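Local coordinates for 33-36 kDa outer membrane protein (Acinetobacter baumannii, PDB 6GIE) that probably forms a beta-barrel porin channel in the outer membrane, through which small solutes may pass, at residues A[111-116]-A[138-143]; A[151-156]-A[191-196]. All blocks are in the same frame, centred on the assembly; numbering follows the deposited sequence.

Interaction 1 of 2, residues A[111-116]-A[138-143]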
loop_
_atom_site.group_PDB
_atom_site.type_symbol
_atom_site.label_atom_id
_atom_site.label_comp_id
_atom_site.label_asym_id
_atom_site.label_seq_id
_atom_site.Cartn_x
_atom_site.Cartn_y
_atom_site.Cartn_z
ATOM N N PRO A 111 3.068 3.323 20.704
ATOM C CA PRO A 111 1.918 3.605 19.844
ATOM C C PRO A 111 1.379 2.277 19.349
ATOM O O PRO A 111 2.144 1.379 18.990
ATOM C CB PRO A 111 2.514 4.438 18.715
ATOM C CG PRO A 111 3.774 5.029 19.333
ATOM C CD PRO A 111 4.299 3.982 20.221
ATOM N N VAL A 112 0.069 2.159 19.358
ATOM C CA VAL A 112 -0.637 0.962 18.949
ATOM C C VAL A 112 -1.417 1.285 17.623
ATOM O O VAL A 112 -1.587 2.407 17.246
ATOM C CB VAL A 112 -1.483 0.537 20.184
ATOM C CG1 VAL A 112 -2.843 -0.059 19.840
ATOM C CG2 VAL A 112 -0.614 -0.356 21.114
ATOM N N TYR A 113 -1.820 0.269 16.898
ATOM C CA TYR A 113 -2.315 0.395 15.570
ATOM C C TYR A 113 -3.306 -0.730 15.332
ATOM O O TYR A 113 -3.069 -1.853 15.792
ATOM C CB TYR A 113 -1.175 0.245 14.592
ATOM C CG TYR A 113 -1.618 0.139 13.144
ATOM C CD1 TYR A 113 -1.906 -1.096 12.570
ATOM C CD2 TYR A 113 -1.704 1.260 12.337
ATOM C CE1 TYR A 113 -2.318 -1.197 11.275
ATOM C CE2 TYR A 113 -2.122 1.159 11.038
ATOM C CZ TYR A 113 -2.423 -0.094 10.514
ATOM O OH TYR A 113 -2.772 -0.238 9.163
ATOM N N ALA A 114 -4.438 -0.404 14.691
ATOM C CA ALA A 114 -5.398 -1.402 14.277
ATOM C C ALA A 114 -5.947 -1.093 12.913
ATOM O O ALA A 114 -5.989 0.076 12.538
ATOM C CB ALA A 114 -6.478 -1.466 15.266
ATOM N N SER A 115 -6.296 -2.130 12.140
ATOM C CA SER A 115 -6.905 -1.905 10.840
ATOM C C SER A 115 -8.002 -2.874 10.590
ATOM O O SER A 115 -8.009 -3.952 11.118
ATOM C CB SER A 115 -5.897 -1.989 9.699
ATOM O OG SER A 115 -5.850 -3.319 9.149
ATOM N N ALA A 116 -8.940 -2.431 9.760
ATOM C CA ALA A 116 -10.111 -3.196 9.362
ATOM C C ALA A 116 -10.436 -2.855 7.886
ATOM O O ALA A 116 -10.324 -1.677 7.465
ATOM C CB ALA A 116 -11.301 -2.837 10.257
ATOM N N ALA A 138 -10.594 -8.256 6.531
ATOM C CA ALA A 138 -9.347 -8.349 7.250
ATOM C C ALA A 138 -9.375 -7.392 8.417
ATOM O O ALA A 138 -9.964 -6.282 8.329
ATOM C CB ALA A 138 -8.132 -8.013 6.353
ATOM N N LEU A 139 -8.746 -7.858 9.505
ATOM C CA LEU A 139 -8.420 -7.058 10.677
ATOM C C LEU A 139 -6.947 -7.268 11.047
ATOM O O LEU A 139 -6.427 -8.385 10.857
ATOM C CB LEU A 139 -9.225 -7.555 11.874
ATOM C CG LEU A 139 -10.719 -7.535 11.719
ATOM C CD1 LEU A 139 -11.337 -8.240 12.906
ATOM C CD2 LEU A 139 -11.193 -6.090 11.617
ATOM N N GLU A 140 -6.314 -6.227 11.605
ATOM C CA GLU A 140 -4.963 -6.298 12.084
ATOM C C GLU A 140 -4.891 -5.463 13.313
ATOM O O GLU A 140 -5.586 -4.447 13.454
ATOM C CB GLU A 140 -3.891 -5.711 11.149
ATOM C CG GLU A 140 -3.947 -6.051 9.688
ATOM C CD GLU A 140 -3.065 -5.093 8.852
ATOM O OE1 GLU A 140 -3.481 -3.911 8.648
ATOM O OE2 GLU A 140 -1.953 -5.496 8.410
ATOM N N ALA A 141 -3.959 -5.870 14.173
ATOM C CA ALA A 141 -3.577 -5.089 15.312
ATOM C C ALA A 141 -2.067 -5.137 15.350
ATOM O O ALA A 141 -1.498 -6.177 15.106
ATOM C CB ALA A 141 -4.151 -5.723 16.606
ATOM N N GLY A 142 -1.447 -4.052 15.772
ATOM C CA GLY A 142 -0.078 -4.103 16.057
ATOM C C GLY A 142 0.506 -2.941 16.768
ATOM O O GLY A 142 -0.199 -2.219 17.407
ATOM N N ALA A 143 1.829 -2.776 16.666
ATOM C CA ALA A 143 2.464 -1.707 17.415
ATOM C C ALA A 143 3.632 -1.097 16.642
ATOM O O ALA A 143 4.205 -1.744 15.776
ATOM C CB ALA A 143 2.930 -2.272 18.785
HETATM O O HOH W 1 -7.542 -4.568 7.612
#
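E140 and S115 meet across an antiparallel pair because the first torsion of E140 (chi1 -45°) sets CG anti to its carbonyl carbon, beside the backbone N, and the chain then runs extended to its carboxylate. S115 OG gives its hydrogen to E140 OE1 in a hydrogen bond refined at a doubtfully short 2.5 Å. A water donates to the same S115 OG at 2.6 Å and, weakly, to A138 O, so the hydroxyl both gives and receives. Y113 has CG anti to its backbone N (chi1 171°); E140 OE1 lies in the plane of its ring at the edge, 3.8 Å from Y113 OH, the ring and carboxylate planes 81° apart. Y113 OH is hydrogen-bonded to E102.

S115 and E140 form a hydrogen-bonded pair, with S115 N to E140 O at 2.8 Å and E140 N to S115 O at 2.9 Å. In the pair Y113 and G142, G142 N to Y113 O is short and nearly straight at 2.7 Å, whereas the return bond is weak. The other face carries V112, A114, A116, L139, A141 and A143, with L139 and A141 on the surface and A116 CB touching L139 CD2 at 3.5 Å. Polar groups on one face and apolar ones on the other fit a porin wall; the salt bridge from E140 OE2 to R194 probably keeps the carboxylate charged.

Interaction 2 of 2, residues A[151-156]-A[191-196]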
loop_
_atom_site.group_PDB
_atom_site.type_symbol
_atom_site.label_atom_id
_atom_site.label_comp_id
_atom_site.label_asym_id
_atom_site.label_seq_id
_atom_site.Cartn_x
_atom_site.Cartn_y
_atom_site.Cartn_z
ATOM N N VAL A 151 4.903 -3.039 13.287
ATOM C CA VAL A 151 4.614 -4.445 13.153
ATOM C C VAL A 151 3.123 -4.731 13.470
ATOM O O VAL A 151 2.627 -4.311 14.504
ATOM C CB VAL A 151 5.461 -5.234 14.142
ATOM C CG1 VAL A 151 5.252 -6.719 13.926
ATOM C CG2 VAL A 151 6.877 -4.828 13.971
ATOM N N ALA A 152 2.487 -5.542 12.631
ATOM C CA ALA A 152 1.056 -5.842 12.730
ATOM C C ALA A 152 0.745 -7.293 12.363
ATOM O O ALA A 152 1.299 -7.832 11.421
ATOM C CB ALA A 152 0.280 -4.934 11.856
ATOM N N VAL A 153 -0.092 -7.924 13.180
ATOM C CA VAL A 153 -0.529 -9.273 12.920
ATOM C C VAL A 153 -2.045 -9.219 12.792
ATOM O O VAL A 153 -2.677 -8.388 13.415
ATOM C CB VAL A 153 -0.184 -10.235 14.086
ATOM C CG1 VAL A 153 1.329 -10.403 14.214
ATOM C CG2 VAL A 153 -0.778 -9.721 15.381
ATOM N N GLY A 154 -2.624 -10.122 12.033
ATOM C CA GLY A 154 -4.060 -10.101 11.917
ATOM C C GLY A 154 -4.600 -11.351 11.319
ATOM O O GLY A 154 -3.949 -12.386 11.356
ATOM N N TYR A 155 -5.776 -11.235 10.717
ATOM C CA TYR A 155 -6.311 -12.354 9.963
ATOM C C TYR A 155 -7.334 -11.896 8.952
ATOM O O TYR A 155 -7.778 -10.753 8.971
ATOM C CB TYR A 155 -6.851 -13.426 10.888
ATOM C CG TYR A 155 -8.256 -13.175 11.255
ATOM C CD1 TYR A 155 -8.582 -12.082 12.021
ATOM C CD2 TYR A 155 -9.272 -14.007 10.790
ATOM C CE1 TYR A 155 -9.903 -11.800 12.317
ATOM C CE2 TYR A 155 -10.592 -13.733 11.063
ATOM C CZ TYR A 155 -10.910 -12.630 11.839
ATOM O OH TYR A 155 -12.233 -12.344 12.152
ATOM N N THR A 156 -7.634 -12.780 8.015
ATOM C CA THR A 156 -8.555 -12.479 6.963
ATOM C C THR A 156 -9.346 -13.721 6.614
ATOM O O THR A 156 -8.975 -14.828 6.983
ATOM C CB THR A 156 -7.861 -11.929 5.708
ATOM O OG1 THR A 156 -8.770 -11.998 4.601
ATOM C CG2 THR A 156 -6.657 -12.742 5.387
ATOM N N VAL A 191 -4.008 -16.175 8.827
ATOM C CA VAL A 191 -3.377 -15.260 9.753
ATOM C C VAL A 191 -2.437 -14.444 8.911
ATOM O O VAL A 191 -1.853 -14.959 7.953
ATOM C CB VAL A 191 -2.520 -16.004 10.809
ATOM C CG1 VAL A 191 -1.906 -15.001 11.784
ATOM C CG2 VAL A 191 -3.357 -17.047 11.530
ATOM N N THR A 192 -2.248 -13.180 9.257
ATOM C CA THR A 192 -1.301 -12.375 8.510
ATOM C C THR A 192 -0.351 -11.695 9.422
ATOM O O THR A 192 -0.632 -11.477 10.618
ATOM C CB THR A 192 -2.008 -11.286 7.720
ATOM O OG1 THR A 192 -2.669 -10.396 8.631
ATOM C CG2 THR A 192 -3.020 -11.919 6.760
ATOM N N ALA A 193 0.777 -11.310 8.847
ATOM C CA ALA A 193 1.761 -10.546 9.593
ATOM C C ALA A 193 2.325 -9.587 8.656
ATOM O O ALA A 193 2.565 -9.933 7.470
ATOM C CB ALA A 193 2.899 -11.423 10.131
ATOM N N ARG A 194 2.626 -8.395 9.171
ATOM C CA ARG A 194 3.373 -7.492 8.350
ATOM C C ARG A 194 4.155 -6.422 9.089
ATOM O O ARG A 194 3.841 -6.006 10.238
ATOM C CB ARG A 194 2.402 -6.874 7.321
ATOM C CG ARG A 194 1.456 -5.815 7.800
ATOM C CD ARG A 194 0.692 -5.150 6.609
ATOM N NE ARG A 194 -0.243 -4.189 7.212
ATOM C CZ ARG A 194 0.036 -2.920 7.403
ATOM N NH1 ARG A 194 1.134 -2.380 6.915
ATOM N NH2 ARG A 194 -0.823 -2.149 8.025
ATOM N N THR A 195 5.107 -5.870 8.354
ATOM C CA THR A 195 5.920 -4.816 8.900
ATOM C C THR A 195 6.057 -3.704 7.925
ATOM O O THR A 195 5.964 -3.947 6.748
ATOM C CB THR A 195 7.342 -5.305 9.252
ATOM O OG1 THR A 195 8.025 -5.714 8.085
ATOM C CG2 THR A 195 7.295 -6.440 10.188
ATOM N N LYS A 196 6.245 -2.495 8.444
ATOM C CA LYS A 196 6.507 -1.355 7.644
ATOM C C LYS A 196 7.525 -0.409 8.258
ATOM O O LYS A 196 7.432 -0.038 9.432
ATOM C CB LYS A 196 5.202 -0.545 7.419
ATOM C CG LYS A 196 5.297 0.543 6.308
ATOM C CD LYS A 196 3.870 1.110 6.040
ATOM C CE LYS A 196 3.798 2.424 5.306
ATOM N NZ LYS A 196 4.290 2.245 3.940
HETATM O O HOH W 2 -5.077 -8.851 8.126
#
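T192 and G154 form the close-fitting end of this antiparallel pair, whose short strand axes run at 152°. T192 OG1 sits between its own backbone N and carbonyl carbon (chi1 63°), and G154 has no side chain on that face, so the hydroxyl oxygen comes within 3.4 Å of G154 C. A water 2.9 Å from T192 OG1 also donates weakly to Y155 O, bridging the two strands beside the glycine. The methyl of T192 turns to T156, CG2 to CG2 at 4.0 Å, the two side chains crossing at about a right angle.

The backbone ladder is even in length but not in direction. R194 N reaches A152 O at 2.7 Å, nearly along the C=O axis, as does the reverse bond from A152 N to R194 O. In the next hydrogen-bonded pair, T192 N approaches G154 O at 2.8 Å from 57° out of the carbonyl plane, consistent with the strands bending there.

On the opposite face, with V151, V153, V191, A193 and T195, V153 and A193 meet only loosely, V153 CG1 lying 4.5 Å from A193 CB. V151 and T195 lie side by side with their CG2 methyls 4.1 Å apart, and V191 CG1 still sits close to the backbone, 3.3 Å from G154 O. V153 and V191 are exposed on the surface, which in a porin probably faces lipid.

R194 extends over the face of T192 and A152, touching L150 and F213, and its guanidinium pairs with E140. Strand 149-157 is flanked on its other edge by strand 135-146, where Y155 OH and T156 OG1 bond to Y137, while strand 190-200 continues the wall into strand 207-216, where V191 pairs with F216.

In the fold
Interaction 1 closes before interaction 2 opens, and their centres lie 8 Å apart on the same side of the chain's centre. They are successive strips of one antiparallel wall: strand 112-121 pairs with 135-146, which pairs with 149-157, which pairs with 190-200. The middle two strands follow each other directly in the chain, and a probable backbone hydrogen bond from A143 N to V151 O (2.8 Å) joins the two contacts. The bridge between E140 and R194 passes over the intervening strand 149-157. Such next-neighbour strand pairing, with charged side chains on one face, fits the barrel wall and probable channel lining of a porin.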